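Local coordinates for gingipain R (Porphyromonas gingivalis, PDB 1CVR), which cleaves peptide bonds after arginine as a cysteine proteinase with a caspase-like fold, at residues S48-A52 and N53-Q57. Residues are numbered along the deposited sequence; the frame is centred on the assembly and turned at random.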
ATOM      1  N   SER A  48      -4.396  26.067  10.383  1.00 26.04           N
ATOM      2  CA  SER A  48      -4.283  26.802   9.137  1.00 27.06           C
ATOM      3  C   SER A  48      -3.379  28.015   9.391  1.00 25.30           C
ATOM      4  O   SER A  48      -3.654  28.826  10.266  1.00 24.82           O
ATOM      5  CB  SER A  48      -5.674  27.230   8.663  1.00 27.75           C
ATOM      6  OG  SER A  48      -5.621  27.734   7.341  1.00 30.81           O
ATOM      7  N   PRO A  49      -2.269  28.129   8.648  1.00 24.76           N
ATOM      8  CA  PRO A  49      -1.821  27.209   7.601  1.00 24.29           C
ATOM      9  C   PRO A  49      -1.474  25.844   8.201  1.00 23.53           C
ATOM     10  O   PRO A  49      -1.159  25.736   9.388  1.00 22.89           O
ATOM     11  CB  PRO A  49      -0.594  27.920   7.047  1.00 23.52           C
ATOM     12  CG  PRO A  49      -0.030  28.542   8.310  1.00 24.58           C
ATOM     13  CD  PRO A  49      -1.288  29.217   8.794  1.00 23.87           C
ATOM     14  N   VAL A  50      -1.536  24.807   7.375  1.00 23.62           N
ATOM     15  CA  VAL A  50      -1.231  23.459   7.840  1.00 21.46           C
ATOM     16  C   VAL A  50       0.275  23.331   8.005  1.00 20.56           C
ATOM     17  O   VAL A  50       1.027  23.692   7.111  1.00 20.40           O
ATOM     18  CB  VAL A  50      -1.707  22.421   6.817  1.00 22.34           C
ATOM     19  CG1 VAL A  50      -1.451  20.998   7.349  1.00 20.92           C
ATOM     20  CG2 VAL A  50      -3.187  22.656   6.501  1.00 22.43           C
ATOM     21  N   THR A  51       0.726  22.835   9.144  1.00 18.65           N
ATOM     22  CA  THR A  51       2.155  22.677   9.343  1.00 18.15           C
ATOM     23  C   THR A  51       2.461  21.239   9.727  1.00 19.01           C
ATOM     24  O   THR A  51       1.584  20.510  10.191  1.00 18.85           O
ATOM     25  CB  THR A  51       2.700  23.576  10.472  1.00 19.24           C
ATOM     26  OG1 THR A  51       2.199  23.115  11.733  1.00 18.10           O
ATOM     27  CG2 THR A  51       2.290  25.039  10.249  1.00 20.00           C
ATOM     28  N   ALA A  52       3.715  20.849   9.545  1.00 18.39           N
ATOM     29  CA  ALA A  52       4.158  19.505   9.882  1.00 20.67           C
ATOM     30  C   ALA A  52       3.981  19.245  11.376  1.00 20.39           C
ATOM     31  O   ALA A  52       3.607  18.146  11.782  1.00 21.26           O
ATOM     32  CB  ALA A  52       5.610  19.330   9.486  1.00 18.39           C
ATOM     33  N   ASN A  53       4.250  20.251  12.203  1.00 22.27           N
ATOM     34  CA  ASN A  53       4.103  20.084  13.648  1.00 22.46           C
ATOM     35  C   ASN A  53       2.667  19.783  14.045  1.00 21.02           C
ATOM     36  O   ASN A  53       2.425  18.977  14.947  1.00 21.10           O
ATOM     37  CB  ASN A  53       4.589  21.334  14.388  1.00 27.80           C
ATOM     38  CG  ASN A  53       6.099  21.441  14.416  1.00 34.45           C
ATOM     39  OD1 ASN A  53       6.651  22.493  14.755  1.00 38.66           O
ATOM     40  ND2 ASN A  53       6.782  20.343  14.079  1.00 35.61           N
ATOM     41  N   ALA A  54       1.714  20.434  13.379  1.00 19.66           N
ATOM     42  CA  ALA A  54       0.302  20.213  13.679  1.00 18.90           C
ATOM     43  C   ALA A  54      -0.122  18.796  13.290  1.00 17.69           C
ATOM     44  O   ALA A  54      -0.814  18.133  14.053  1.00 17.42           O
ATOM     45  CB  ALA A  54      -0.560  21.235  12.956  1.00 19.68           C
ATOM     46  N   ILE A  55       0.286  18.338  12.108  1.00 16.53           N
ATOM     47  CA  ILE A  55      -0.070  16.987  11.661  1.00 18.09           C
ATOM     48  C   ILE A  55       0.464  15.971  12.670  1.00 18.74           C
ATOM     49  O   ILE A  55      -0.269  15.120  13.169  1.00 19.97           O
ATOM     50  CB  ILE A  55       0.540  16.669  10.264  1.00 19.51           C
ATOM     51  CG1 ILE A  55      -0.006  17.652   9.218  1.00 18.67           C
ATOM     52  CG2 ILE A  55       0.242  15.222   9.871  1.00 18.33           C
ATOM     53  CD1 ILE A  55      -1.497  17.656   9.106  1.00 20.81           C
ATOM     54  N   GLN A  56       1.747  16.093  12.979  1.00 18.27           N
ATOM     55  CA  GLN A  56       2.417  15.207  13.920  1.00 20.72           C
ATOM     56  C   GLN A  56       1.654  15.139  15.246  1.00 21.02           C
ATOM     57  O   GLN A  56       1.416  14.052  15.796  1.00 17.90           O
ATOM     58  CB  GLN A  56       3.829  15.733  14.167  1.00 20.30           C
ATOM     59  CG  GLN A  56       4.787  14.724  14.709  1.00 28.07           C
ATOM     60  CD  GLN A  56       6.168  15.317  14.883  1.00 30.90           C
ATOM     61  OE1 GLN A  56       6.507  16.319  14.254  1.00 35.20           O
ATOM     62  NE2 GLN A  56       6.979  14.690  15.717  1.00 34.24           N
ATOM     63  N   GLN A  57       1.298  16.316  15.763  1.00 20.39           N
ATOM     64  CA  GLN A  57       0.569  16.418  17.024  1.00 22.64           C
ATOM     65  C   GLN A  57      -0.795  15.753  16.913  1.00 21.26           C
ATOM     66  O   GLN A  57      -1.209  15.018  17.822  1.00 21.38           O
ATOM     67  CB  GLN A  57       0.415  17.900  17.418  1.00 26.66           C
ATOM     68  CG  GLN A  57      -0.314  18.141  18.726  1.00 34.10           C
ATOM     69  CD  GLN A  57      -0.279  19.609  19.145  1.00 39.96           C
ATOM     70  OE1 GLN A  57       0.792  20.168  19.418  1.00 43.54           O
ATOM     71  NE2 GLN A  57      -1.450  20.242  19.188  1.00 41.18           N
TER
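T51 closes the first turn of helix 52-64 with its own side chain: OG1 accepts the amide of A54 at 3.2 Å from N, with an N-H...O angle of 155°. A chi1 of 69° sets OG1 between the backbone N and the carbonyl carbon of T51, turned forward over the start of the helix, while CG2 points back beside the backbone N. The methyl CB of A54 lies alongside the hydroxyl, 3.6 Å from T51 OG1.

The backbone carbonyl of T51 starts the regular helical pattern. T51 O accepts I55 N at 3.2 Å and takes a weak, strongly bent second bond from A54 N. The A54 amide is thus shared between the hydroxyl and the carbonyl of one residue, the hydroxyl offering the better angle. I55 CG1 also passes 3.4 Å from T51 O. One residue on, A52 O accepts Q56 N at 3.0 Å.

Apolar contact runs from V50, just ahead of the cap, to I55 in the first turn. The two side chains meet at an oblique angle, CG1 of V50 reaching CD1 of I55 at 3.8 Å. I46 of helix 43-46 and Y96 pack against I55, which is buried, and A43 and E44 touch V50. Further along the helix, Q56 OE1 is hydrogen-bonded to K85 NZ.

A threonine N-cap joined to a hydrophobic staple between N' (V50) and N4 (I55) thus begins helix 52-64, which leads to strand 70-76 of the four-stranded parallel sheet; with alanine A54 at N3, the motif is not a capping box.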